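Local structure of halorhodopsin (2JAF) at residues A[30-35]-A[229-234]; A[60-65]-A[123-128]; A[190-195]-A[257-262]. The protein pumps chloride ions across the membrane of a halophilic archaeon, using light absorbed by its bound retinal. The protein carries 2 engineered substitutions. All coordinates share one frame; numbering follows the deposited sequence.

Contact 1: A[30-35]-A[229-234]; sequences SSSLWV and ATSWAY. Engineered in segment 229-234: Ala229 (natural residue Val).
Ser32 lies against the indole of Trp232, its aliphatic carbons on the ring face. Ser32 CB lies 3.3 Å from the centroid of the five-membered ring, only 3° off its normal, a CH-pi contact over the face. Ser32 CA lies over the same face, offset toward the rim and 3.5 Å from Trp232 CE2. Serine suits this place because its short side chain lets the flat indole lie against the backbone; the CA atoms of Ser32 and Trp232 are just 5.0 Å apart.

The apolar contact continues at the six-membered ring, where Val35 CG1 approaches Trp232 CH2 obliquely at 3.6 Å. Near the ring plane, at the edge, Ser31 OG stands 3.3 Å from Trp232 NE1, while the hydroxyl itself is bonded to Ala27 O and Leu28 O a turn earlier.

The polar contact joins two hydroxyls. With OG anti to its backbone N (chi1 -172°), Ser231 has its hydroxyl on the side facing helix 27-50, where it donates to Ser32 OG at 2.7 Å; Ser32 OG is bonded in turn to Leu29 O. Gln105 NE2 and Arg108 NH2 also bond Ser231 OG, so three bonds grip this buried oxygen.

An alanine in place of Trp232 would probably open a gap between the helices, leaving Ser32 CB and Val35 CG1 without the ring they pack on.

Segments 30-35 and 229-234, on the first and last helices of the seven-helix rhodopsin bundle, run nearly parallel, 20° apart. Small hydroxylated residues beside one broad aromatic imply a close seam, with the buried Ser231 hydroxyl tying it to Gln105 and to Arg108 of helix 106-127.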
ATOM      1  N   SER A  30      27.921   3.742 -11.306  1.00 27.15           N
ATOM      2  CA  SER A  30      27.892   4.623 -10.144  1.00 26.80           C
ATOM      3  C   SER A  30      27.404   6.033 -10.462  1.00 25.60           C
ATOM      4  O   SER A  30      26.567   6.580  -9.741  1.00 24.46           O
ATOM      5  CB  SER A  30      29.282   4.705  -9.508  1.00 27.68           C
ATOM      6  OG  SER A  30      29.684   3.436  -9.034  1.00 32.42           O
ATOM      7  N   SER A  31      27.924   6.618 -11.535  1.00 25.26           N
ATOM      8  CA  SER A  31      27.534   7.975 -11.908  1.00 25.95           C
ATOM      9  C   SER A  31      26.042   8.120 -12.210  1.00 24.48           C
ATOM     10  O   SER A  31      25.443   9.146 -11.890  1.00 25.47           O
ATOM     11  CB  SER A  31      28.369   8.463 -13.104  1.00 26.80           C
ATOM     12  OG  SER A  31      28.296   7.565 -14.202  1.00 27.40           O
ATOM     13  N   SER A  32      25.442   7.097 -12.810  1.00 24.92           N
ATOM     14  CA  SER A  32      24.021   7.139 -13.146  1.00 22.86           C
ATOM     15  C   SER A  32      23.153   7.264 -11.894  1.00 22.92           C
ATOM     16  O   SER A  32      21.998   7.691 -11.968  1.00 23.60           O
ATOM     17  CB  SER A  32      23.616   5.880 -13.922  1.00 24.17           C
ATOM     18  OG  SER A  32      23.596   4.740 -13.079  1.00 22.17           O
ATOM     19  N   LEU A  33      23.705   6.892 -10.744  1.00 22.16           N
ATOM     20  CA  LEU A  33      22.964   6.971  -9.493  1.00 22.07           C
ATOM     21  C   LEU A  33      23.252   8.272  -8.740  1.00 21.75           C
ATOM     22  O   LEU A  33      22.330   8.966  -8.310  1.00 21.73           O
ATOM     23  CB  LEU A  33      23.308   5.769  -8.607  1.00 23.50           C
ATOM     24  CG  LEU A  33      23.160   4.402  -9.281  1.00 24.24           C
ATOM     25  CD1 LEU A  33      23.593   3.305  -8.313  1.00 21.21           C
ATOM     26  CD2 LEU A  33      21.714   4.195  -9.725  1.00 22.62           C
ATOM     27  N   TRP A  34      24.528   8.610  -8.581  1.00 22.89           N
ATOM     28  CA  TRP A  34      24.888   9.838  -7.874  1.00 23.89           C
ATOM     29  C   TRP A  34      24.351  11.076  -8.570  1.00 23.35           C
ATOM     30  O   TRP A  34      23.966  12.043  -7.915  1.00 24.82           O
ATOM     31  CB  TRP A  34      26.407   9.965  -7.733  1.00 22.69           C
ATOM     32  CG  TRP A  34      26.972   9.122  -6.636  1.00 24.80           C
ATOM     33  CD1 TRP A  34      27.833   8.069  -6.769  1.00 25.51           C
ATOM     34  CD2 TRP A  34      26.704   9.247  -5.233  1.00 25.15           C
ATOM     35  NE1 TRP A  34      28.117   7.529  -5.534  1.00 25.58           N
ATOM     36  CE2 TRP A  34      27.437   8.232  -4.574  1.00 24.75           C
ATOM     37  CE3 TRP A  34      25.916  10.116  -4.467  1.00 25.68           C
ATOM     38  CZ2 TRP A  34      27.405   8.063  -3.184  1.00 27.03           C
ATOM     39  CZ3 TRP A  34      25.883   9.947  -3.083  1.00 27.90           C
ATOM     40  CH2 TRP A  34      26.625   8.926  -2.458  1.00 26.59           C
ATOM     41  N   VAL A  35      24.322  11.043  -9.897  1.00 25.41           N
ATOM     42  CA  VAL A  35      23.835  12.184 -10.659  1.00 25.34           C
ATOM     43  C   VAL A  35      22.410  12.542 -10.245  1.00 24.71           C
ATOM     44  O   VAL A  35      22.082  13.720 -10.107  1.00 24.18           O
ATOM     45  CB  VAL A  35      23.877  11.911 -12.187  1.00 28.34           C
ATOM     46  CG1 VAL A  35      22.977  10.739 -12.543  1.00 28.46           C
ATOM     47  CG2 VAL A  35      23.439  13.153 -12.948  1.00 29.37           C
ATOM     48  N   ALA A 229      24.691   0.936 -18.710  1.00 25.34           N
ATOM     49  CA  ALA A 229      23.937   1.622 -19.753  1.00 25.53           C
ATOM     50  C   ALA A 229      22.438   1.605 -19.457  1.00 26.06           C
ATOM     51  O   ALA A 229      21.756   2.620 -19.615  1.00 27.36           O
ATOM     52  CB  ALA A 229      24.214   0.978 -21.108  1.00 25.48           C
ATOM     53  N   THR A 230      21.928   0.453 -19.039  1.00 25.44           N
ATOM     54  CA  THR A 230      20.509   0.327 -18.716  1.00 26.89           C
ATOM     55  C   THR A 230      20.173   1.285 -17.572  1.00 26.02           C
ATOM     56  O   THR A 230      19.135   1.947 -17.577  1.00 25.30           O
ATOM     57  CB  THR A 230      20.164  -1.120 -18.284  1.00 27.80           C
ATOM     58  OG1 THR A 230      20.486  -2.028 -19.346  1.00 32.59           O
ATOM     59  CG2 THR A 230      18.682  -1.245 -17.961  1.00 30.08           C
ATOM     60  N   SER A 231      21.065   1.363 -16.591  1.00 23.54           N
ATOM     61  CA  SER A 231      20.846   2.253 -15.457  1.00 23.01           C
ATOM     62  C   SER A 231      20.762   3.713 -15.907  1.00 21.94           C
ATOM     63  O   SER A 231      19.870   4.449 -15.481  1.00 21.97           O
ATOM     64  CB  SER A 231      21.967   2.079 -14.427  1.00 21.41           C
ATOM     65  OG  SER A 231      21.672   2.798 -13.240  1.00 20.77           O
ATOM     66  N   TRP A 232      21.675   4.137 -16.778  1.00 22.45           N
ATOM     67  CA  TRP A 232      21.650   5.517 -17.256  1.00 22.46           C
ATOM     68  C   TRP A 232      20.365   5.842 -18.016  1.00 23.00           C
ATOM     69  O   TRP A 232      19.852   6.960 -17.924  1.00 21.83           O
ATOM     70  CB  TRP A 232      22.864   5.819 -18.154  1.00 23.24           C
ATOM     71  CG  TRP A 232      24.003   6.507 -17.416  1.00 23.86           C
ATOM     72  CD1 TRP A 232      25.193   5.949 -17.039  1.00 23.22           C
ATOM     73  CD2 TRP A 232      24.018   7.856 -16.916  1.00 23.75           C
ATOM     74  NE1 TRP A 232      25.944   6.862 -16.336  1.00 23.37           N
ATOM     75  CE2 TRP A 232      25.248   8.039 -16.246  1.00 23.40           C
ATOM     76  CE3 TRP A 232      23.110   8.926 -16.969  1.00 25.44           C
ATOM     77  CZ2 TRP A 232      25.596   9.252 -15.626  1.00 25.29           C
ATOM     78  CZ3 TRP A 232      23.456  10.135 -16.352  1.00 27.05           C
ATOM     79  CH2 TRP A 232      24.691  10.283 -15.689  1.00 27.00           C
ATOM     80  N   ALA A 233      19.835   4.873 -18.759  1.00 21.92           N
ATOM     81  CA  ALA A 233      18.612   5.111 -19.518  1.00 22.64           C
ATOM     82  C   ALA A 233      17.473   5.454 -18.558  1.00 22.92           C
ATOM     83  O   ALA A 233      16.752   6.435 -18.761  1.00 23.44           O
ATOM     84  CB  ALA A 233      18.258   3.876 -20.362  1.00 20.77           C
ATOM     85  N   TYR A 234      17.316   4.646 -17.512  1.00 22.87           N
ATOM     86  CA  TYR A 234      16.271   4.882 -16.515  1.00 21.97           C
ATOM     87  C   TYR A 234      16.498   6.230 -15.814  1.00 21.99           C
ATOM     88  O   TYR A 234      15.550   6.981 -15.561  1.00 21.22           O
ATOM     89  CB  TYR A 234      16.277   3.773 -15.453  1.00 23.30           C
ATOM     90  CG  TYR A 234      15.745   2.418 -15.890  1.00 20.28           C
ATOM     91  CD1 TYR A 234      14.476   2.288 -16.451  1.00 21.71           C
ATOM     92  CD2 TYR A 234      16.480   1.252 -15.654  1.00 22.21           C
ATOM     93  CE1 TYR A 234      13.946   1.032 -16.759  1.00 22.80           C
ATOM     94  CE2 TYR A 234      15.958  -0.008 -15.956  1.00 22.19           C
ATOM     95  CZ  TYR A 234      14.695  -0.112 -16.504  1.00 23.28           C
ATOM     96  OH  TYR A 234      14.159  -1.354 -16.775  1.00 24.30           O
TER

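Contact 2: A[60-65]-A[123-128]; sequences RLIWGA and LGLLAD
Ile62 and Leu125 mark the closest backbone approach, with CA atoms 6.6 Å apart, where the helical segments 60-65 and 123-127 run antiparallel at 166° with their axes 9.7 Å from each other. Leu125 carries the centre of the contact by using two parts of its side chain. Its CB packs on Ile62 CG1 at 3.8 Å, and the two side chains slide past each other in opposite directions. Its CD1 reaches Leu61 CG at 3.9 Å, with the leucines crossing at about a right angle; Ala65 CB is a looser neighbour of the same methyl, at 4.5 Å. Alanine at this position adds an apolar surface without pushing the helices apart.

Ile62 extends its longer branch, CD1 anti to CA (chi2 176°), and the tip thereby meets the backbone of Leu126, 3.7 Å from its CA. Leu126 itself also packs against helices 193-216 and 227-255, so it is shared between neighbours. At the outer side, Leu61 and Leu125 touch Thr136 and Gly132 of a second subunit.

Just beyond the packing, helix 106-127 ends in a Schellman motif at Asp128, whose carboxylate forms a salt bridge with Arg58. The chemistry between the two segments is wholly apolar: branched aliphatic chains fit by shape, holding the second and third helices of the bundle together by dispersion and burial, while the charged pair stays at the helix end.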
ATOM      1  N   ARG A  60      -1.283  25.191  -2.931  1.00 47.84           N
ATOM      2  CA  ARG A  60      -0.357  24.688  -1.924  1.00 47.46           C
ATOM      3  C   ARG A  60      -0.406  23.166  -1.826  1.00 45.60           C
ATOM      4  O   ARG A  60       0.612  22.520  -1.587  1.00 46.15           O
ATOM      5  CB  ARG A  60      -0.693  25.305  -0.564  1.00 48.72           C
ATOM      6  CG  ARG A  60       0.254  24.916   0.552  1.00 51.20           C
ATOM      7  CD  ARG A  60      -0.261  25.421   1.889  1.00 54.33           C
ATOM      8  NE  ARG A  60       0.632  25.074   2.990  1.00 55.97           N
ATOM      9  CZ  ARG A  60       1.860  25.559   3.136  1.00 57.74           C
ATOM     10  NH1 ARG A  60       2.348  26.416   2.247  1.00 58.86           N
ATOM     11  NH2 ARG A  60       2.600  25.187   4.170  1.00 59.60           N
ATOM     12  N   LEU A  61      -1.594  22.603  -2.012  1.00 44.33           N
ATOM     13  CA  LEU A  61      -1.783  21.157  -1.943  1.00 43.10           C
ATOM     14  C   LEU A  61      -1.048  20.431  -3.069  1.00 42.15           C
ATOM     15  O   LEU A  61      -0.414  19.398  -2.844  1.00 42.43           O
ATOM     16  CB  LEU A  61      -3.274  20.822  -2.007  1.00 42.88           C
ATOM     17  CG  LEU A  61      -3.650  19.340  -1.980  1.00 43.11           C
ATOM     18  CD1 LEU A  61      -3.110  18.686  -0.714  1.00 43.14           C
ATOM     19  CD2 LEU A  61      -5.162  19.204  -2.052  1.00 43.70           C
ATOM     20  N   ILE A  62      -1.149  20.961  -4.282  1.00 40.20           N
ATOM     21  CA  ILE A  62      -0.475  20.348  -5.419  1.00 37.31           C
ATOM     22  C   ILE A  62       1.027  20.560  -5.251  1.00 35.92           C
ATOM     23  O   ILE A  62       1.833  19.737  -5.681  1.00 33.98           O
ATOM     24  CB  ILE A  62      -0.957  20.962  -6.749  1.00 38.11           C
ATOM     25  CG1 ILE A  62      -2.453  20.687  -6.927  1.00 36.77           C
ATOM     26  CG2 ILE A  62      -0.183  20.363  -7.916  1.00 37.01           C
ATOM     27  CD1 ILE A  62      -3.060  21.332  -8.160  1.00 37.24           C
ATOM     28  N   TRP A  63       1.391  21.666  -4.610  1.00 34.48           N
ATOM     29  CA  TRP A  63       2.791  21.980  -4.352  1.00 34.53           C
ATOM     30  C   TRP A  63       3.414  20.886  -3.480  1.00 33.99           C
ATOM     31  O   TRP A  63       4.524  20.426  -3.747  1.00 33.19           O
ATOM     32  CB  TRP A  63       2.909  23.327  -3.636  1.00 35.14           C
ATOM     33  CG  TRP A  63       4.303  23.658  -3.201  1.00 35.94           C
ATOM     34  CD1 TRP A  63       5.401  23.805  -3.999  1.00 35.46           C
ATOM     35  CD2 TRP A  63       4.748  23.896  -1.858  1.00 36.78           C
ATOM     36  NE1 TRP A  63       6.502  24.122  -3.237  1.00 37.07           N
ATOM     37  CE2 TRP A  63       6.129  24.184  -1.920  1.00 37.53           C
ATOM     38  CE3 TRP A  63       4.112  23.894  -0.609  1.00 38.94           C
ATOM     39  CZ2 TRP A  63       6.889  24.470  -0.778  1.00 38.90           C
ATOM     40  CZ3 TRP A  63       4.867  24.177   0.529  1.00 40.03           C
ATOM     41  CH2 TRP A  63       6.242  24.462   0.434  1.00 39.62           C
ATOM     42  N   GLY A  64       2.689  20.481  -2.439  1.00 33.06           N
ATOM     43  CA  GLY A  64       3.182  19.448  -1.544  1.00 33.48           C
ATOM     44  C   GLY A  64       3.319  18.099  -2.230  1.00 33.90           C
ATOM     45  O   GLY A  64       4.324  17.404  -2.063  1.00 34.56           O
ATOM     46  N   ALA A  65       2.303  17.721  -2.995  1.00 33.35           N
ATOM     47  CA  ALA A  65       2.323  16.457  -3.714  1.00 34.29           C
ATOM     48  C   ALA A  65       3.497  16.455  -4.684  1.00 34.27           C
ATOM     49  O   ALA A  65       4.156  15.431  -4.886  1.00 35.02           O
ATOM     50  CB  ALA A  65       1.018  16.267  -4.473  1.00 35.20           C
ATOM     51  N   LEU A 123      -1.187  15.210 -10.860  1.00 26.52           N
ATOM     52  CA  LEU A 123      -1.913  15.428 -12.104  1.00 28.52           C
ATOM     53  C   LEU A 123      -3.421  15.374 -11.856  1.00 29.02           C
ATOM     54  O   LEU A 123      -4.186  16.146 -12.436  1.00 29.88           O
ATOM     55  CB  LEU A 123      -1.531  14.351 -13.122  1.00 28.90           C
ATOM     56  CG  LEU A 123      -1.339  14.698 -14.598  1.00 31.29           C
ATOM     57  CD1 LEU A 123      -1.744  13.489 -15.414  1.00 28.95           C
ATOM     58  CD2 LEU A 123      -2.158  15.906 -15.009  1.00 33.16           C
ATOM     59  N   GLY A 124      -3.843  14.449 -10.997  1.00 31.11           N
ATOM     60  CA  GLY A 124      -5.255  14.303 -10.688  1.00 31.27           C
ATOM     61  C   GLY A 124      -5.838  15.514  -9.981  1.00 33.17           C
ATOM     62  O   GLY A 124      -6.953  15.941 -10.289  1.00 33.26           O
ATOM     63  N   LEU A 125      -5.095  16.060  -9.025  1.00 33.30           N
ATOM     64  CA  LEU A 125      -5.549  17.238  -8.297  1.00 34.75           C
ATOM     65  C   LEU A 125      -5.647  18.404  -9.279  1.00 34.97           C
ATOM     66  O   LEU A 125      -6.641  19.122  -9.309  1.00 35.25           O
ATOM     67  CB  LEU A 125      -4.570  17.575  -7.169  1.00 35.62           C
ATOM     68  CG  LEU A 125      -4.475  16.558  -6.027  1.00 37.88           C
ATOM     69  CD1 LEU A 125      -3.352  16.934  -5.076  1.00 38.30           C
ATOM     70  CD2 LEU A 125      -5.806  16.505  -5.288  1.00 38.50           C
ATOM     71  N   LEU A 126      -4.614  18.575 -10.096  1.00 35.52           N
ATOM     72  CA  LEU A 126      -4.600  19.647 -11.082  1.00 35.26           C
ATOM     73  C   LEU A 126      -5.829  19.570 -11.979  1.00 36.17           C
ATOM     74  O   LEU A 126      -6.467  20.584 -12.265  1.00 35.56           O
ATOM     75  CB  LEU A 126      -3.335  19.556 -11.940  1.00 36.46           C
ATOM     76  CG  LEU A 126      -3.174  20.602 -13.044  1.00 37.96           C
ATOM     77  CD1 LEU A 126      -3.090  21.994 -12.435  1.00 38.37           C
ATOM     78  CD2 LEU A 126      -1.922  20.299 -13.848  1.00 39.31           C
ATOM     79  N   ALA A 127      -6.159  18.358 -12.416  1.00 35.35           N
ATOM     80  CA  ALA A 127      -7.307  18.142 -13.288  1.00 35.55           C
ATOM     81  C   ALA A 127      -8.614  18.044 -12.505  1.00 36.53           C
ATOM     82  O   ALA A 127      -9.689  17.972 -13.093  1.00 35.86           O
ATOM     83  CB  ALA A 127      -7.098  16.880 -14.113  1.00 35.36           C
ATOM     84  N   ASP A 128      -8.514  18.034 -11.180  1.00 38.33           N
ATOM     85  CA  ASP A 128      -9.691  17.950 -10.317  1.00 40.84           C
ATOM     86  C   ASP A 128     -10.629  16.823 -10.752  1.00 41.45           C
ATOM     87  O   ASP A 128     -11.809  17.049 -11.030  1.00 41.09           O
ATOM     88  CB  ASP A 128     -10.438  19.288 -10.337  1.00 43.06           C
ATOM     89  CG  ASP A 128     -11.524  19.363  -9.285  1.00 45.30           C
ATOM     90  OD1 ASP A 128     -11.219  19.095  -8.104  1.00 45.97           O
ATOM     91  OD2 ASP A 128     -12.675  19.695  -9.638  1.00 47.52           O
TER

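Contact 3: A[190-195]-A[257-262]; sequences AGTAEI and ERTVAV
Thr259 points its methyl, rather than its hydroxyl, at the turn formed by Gly191 and Thr192. With CG2 anti to the backbone N of Thr259, the methyl is on the side facing the turn and rests 3.3 Å from Gly191 O. Ala190 O is farther from the same methyl, at 4.0 Å. A beta-branched residue suits the place, since one branch, the methyl, meets the turn while OG1 lies beside the backbone N.

Methyl-to-methyl contacts are looser. Thr192 CG2 faces Thr259 CG2 at 4.3 Å and Val260 CG1 at 4.4 Å, so this methyl sits near the side chains of Thr259 and Val260. The hydroxyl of Thr192 serves a different partner, bonding Leu126 O at the end of helix 106-127. Trp252 of helix 227-255 packs on both Thr192 and Val260 and joins the two sides from a third direction. The contact also buries Thr259 O, which has no polar partner in the model.

Gly191 suits its place twice over: its phi is positive, 74°, and a CB there would lie only 3.5 Å from Thr259 CG2, crowding the methyl.

Such a glycine is the hallmark of a Schellman motif, here ending helix 182-190 before Thr192 takes the N-cap position of helix 193-216. The short helix 257-261, which follows the last long helix of the rhodopsin bundle, lies against this helix-to-helix turn.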
ATOM      1  N   ALA A 190     -12.438  21.983 -15.301  1.00 41.87           N
ATOM      2  CA  ALA A 190     -11.664  22.603 -14.236  1.00 39.78           C
ATOM      3  C   ALA A 190     -10.865  23.802 -14.742  1.00 38.51           C
ATOM      4  O   ALA A 190     -10.230  24.506 -13.959  1.00 39.96           O
ATOM      5  CB  ALA A 190     -10.726  21.576 -13.613  1.00 39.93           C
ATOM      6  N   GLY A 191     -10.901  24.025 -16.050  1.00 37.98           N
ATOM      7  CA  GLY A 191     -10.177  25.137 -16.638  1.00 36.86           C
ATOM      8  C   GLY A 191      -8.676  24.918 -16.696  1.00 35.91           C
ATOM      9  O   GLY A 191      -7.913  25.875 -16.799  1.00 34.99           O
ATOM     10  N   THR A 192      -8.249  23.658 -16.630  1.00 34.76           N
ATOM     11  CA  THR A 192      -6.824  23.327 -16.671  1.00 33.25           C
ATOM     12  C   THR A 192      -6.462  22.438 -17.863  1.00 33.59           C
ATOM     13  O   THR A 192      -5.439  21.744 -17.844  1.00 31.41           O
ATOM     14  CB  THR A 192      -6.388  22.600 -15.383  1.00 32.61           C
ATOM     15  OG1 THR A 192      -7.249  21.479 -15.155  1.00 31.11           O
ATOM     16  CG2 THR A 192      -6.444  23.538 -14.189  1.00 33.70           C
ATOM     17  N   ALA A 193      -7.295  22.471 -18.899  1.00 33.55           N
ATOM     18  CA  ALA A 193      -7.087  21.660 -20.099  1.00 33.36           C
ATOM     19  C   ALA A 193      -5.763  21.904 -20.823  1.00 33.23           C
ATOM     20  O   ALA A 193      -5.141  20.962 -21.320  1.00 32.43           O
ATOM     21  CB  ALA A 193      -8.242  21.867 -21.064  1.00 32.26           C
ATOM     22  N   GLU A 194      -5.339  23.162 -20.888  1.00 32.43           N
ATOM     23  CA  GLU A 194      -4.094  23.531 -21.564  1.00 32.52           C
ATOM     24  C   GLU A 194      -2.854  22.902 -20.932  1.00 30.09           C
ATOM     25  O   GLU A 194      -2.041  22.286 -21.624  1.00 28.30           O
ATOM     26  CB  GLU A 194      -3.937  25.056 -21.580  1.00 35.96           C
ATOM     27  CG  GLU A 194      -3.773  25.683 -20.195  1.00 40.65           C
ATOM     28  CD  GLU A 194      -4.885  25.289 -19.230  1.00 43.91           C
ATOM     29  OE1 GLU A 194      -6.045  25.712 -19.435  1.00 43.91           O
ATOM     30  OE2 GLU A 194      -4.597  24.548 -18.265  1.00 46.05           O
ATOM     31  N   ILE A 195      -2.700  23.063 -19.621  1.00 27.41           N
ATOM     32  CA  ILE A 195      -1.547  22.497 -18.928  1.00 26.70           C
ATOM     33  C   ILE A 195      -1.662  20.971 -18.848  1.00 25.12           C
ATOM     34  O   ILE A 195      -0.663  20.256 -18.939  1.00 24.92           O
ATOM     35  CB  ILE A 195      -1.400  23.096 -17.507  1.00 24.41           C
ATOM     36  CG1 ILE A 195      -0.193  22.474 -16.799  1.00 25.93           C
ATOM     37  CG2 ILE A 195      -2.681  22.890 -16.716  1.00 26.49           C
ATOM     38  CD1 ILE A 195       1.131  22.712 -17.522  1.00 26.78           C
ATOM     39  N   GLU A 257      -2.681  30.448  -9.935  1.00 40.79           N
ATOM     40  CA  GLU A 257      -3.305  30.137  -8.656  1.00 44.06           C
ATOM     41  C   GLU A 257      -4.822  30.319  -8.652  1.00 45.38           C
ATOM     42  O   GLU A 257      -5.542  29.498  -8.082  1.00 45.09           O
ATOM     43  CB  GLU A 257      -2.677  30.992  -7.554  1.00 45.70           C
ATOM     44  CG  GLU A 257      -1.311  30.501  -7.093  1.00 47.79           C
ATOM     45  CD  GLU A 257      -0.562  31.540  -6.283  1.00 49.81           C
ATOM     46  OE1 GLU A 257       0.475  31.193  -5.677  1.00 50.90           O
ATOM     47  OE2 GLU A 257      -1.005  32.708  -6.258  1.00 51.85           O
ATOM     48  N   ARG A 258      -5.306  31.386  -9.282  1.00 47.72           N
ATOM     49  CA  ARG A 258      -6.745  31.645  -9.338  1.00 49.90           C
ATOM     50  C   ARG A 258      -7.507  30.473  -9.943  1.00 49.90           C
ATOM     51  O   ARG A 258      -8.466  29.972  -9.360  1.00 48.98           O
ATOM     52  CB  ARG A 258      -7.048  32.893 -10.172  1.00 51.66           C
ATOM     53  CG  ARG A 258      -6.690  34.218  -9.531  1.00 55.38           C
ATOM     54  CD  ARG A 258      -7.257  35.362 -10.366  1.00 57.39           C
ATOM     55  NE  ARG A 258      -6.951  36.676  -9.810  1.00 59.11           N
ATOM     56  CZ  ARG A 258      -5.729  37.194  -9.740  1.00 59.93           C
ATOM     57  NH1 ARG A 258      -4.688  36.507 -10.192  1.00 60.76           N
ATOM     58  NH2 ARG A 258      -5.550  38.403  -9.221  1.00 59.68           N
ATOM     59  N   THR A 259      -7.074  30.046 -11.125  1.00 50.63           N
ATOM     60  CA  THR A 259      -7.723  28.949 -11.833  1.00 51.41           C
ATOM     61  C   THR A 259      -7.767  27.647 -11.035  1.00 52.20           C
ATOM     62  O   THR A 259      -8.791  26.963 -11.012  1.00 52.38           O
ATOM     63  CB  THR A 259      -7.031  28.687 -13.187  1.00 51.33           C
ATOM     64  OG1 THR A 259      -7.024  29.895 -13.961  1.00 50.72           O
ATOM     65  CG2 THR A 259      -7.768  27.605 -13.963  1.00 50.55           C
ATOM     66  N   VAL A 260      -6.666  27.303 -10.376  1.00 53.17           N
ATOM     67  CA  VAL A 260      -6.619  26.072  -9.595  1.00 54.95           C
ATOM     68  C   VAL A 260      -7.344  26.199  -8.259  1.00 56.62           C
ATOM     69  O   VAL A 260      -7.946  25.238  -7.778  1.00 57.10           O
ATOM     70  CB  VAL A 260      -5.163  25.628  -9.334  1.00 54.50           C
ATOM     71  CG1 VAL A 260      -4.484  25.286 -10.647  1.00 55.01           C
ATOM     72  CG2 VAL A 260      -4.402  26.727  -8.623  1.00 54.86           C
ATOM     73  N   ALA A 261      -7.292  27.388  -7.666  1.00 58.21           N
ATOM     74  CA  ALA A 261      -7.944  27.628  -6.383  1.00 60.50           C
ATOM     75  C   ALA A 261      -9.463  27.613  -6.512  1.00 61.72           C
ATOM     76  O   ALA A 261     -10.163  27.144  -5.614  1.00 62.59           O
ATOM     77  CB  ALA A 261      -7.481  28.961  -5.799  1.00 60.34           C
ATOM     78  N   VAL A 262      -9.968  28.125  -7.630  1.00 63.34           N
ATOM     79  CA  VAL A 262     -11.408  28.175  -7.868  1.00 64.81           C
ATOM     80  C   VAL A 262     -12.003  26.811  -8.209  1.00 65.80           C
ATOM     81  O   VAL A 262     -13.136  26.723  -8.682  1.00 66.15           O
ATOM     82  CB  VAL A 262     -11.754  29.155  -9.011  1.00 64.71           C
ATOM     83  CG1 VAL A 262     -11.329  30.567  -8.633  1.00 64.79           C
ATOM     84  CG2 VAL A 262     -11.071  28.717 -10.295  1.00 63.91           C
TER

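From the N terminus, contact 1 opens first at 30-35 on helix 27-50 and closes only at 229-234, tying the first long helix to the last and enclosing most of the chain. Contact 2 is nested inside that loop, closing a shorter one between helices 58-82 and 106-127. Contact 3 opens after contact 2 has closed, at 190-195, and closes at 257-262, beyond the end of contact 1, so the two cross; it ties the turn between helices 182-190 and 193-216 to the short C-terminal helix 257-261. Contacts 2 and 3 lie on the same side of the chain's centre and touch, Leu126 CD2 packing on Ile195 CG2 at 3.9 Å. Contact 1 lies on the opposite side.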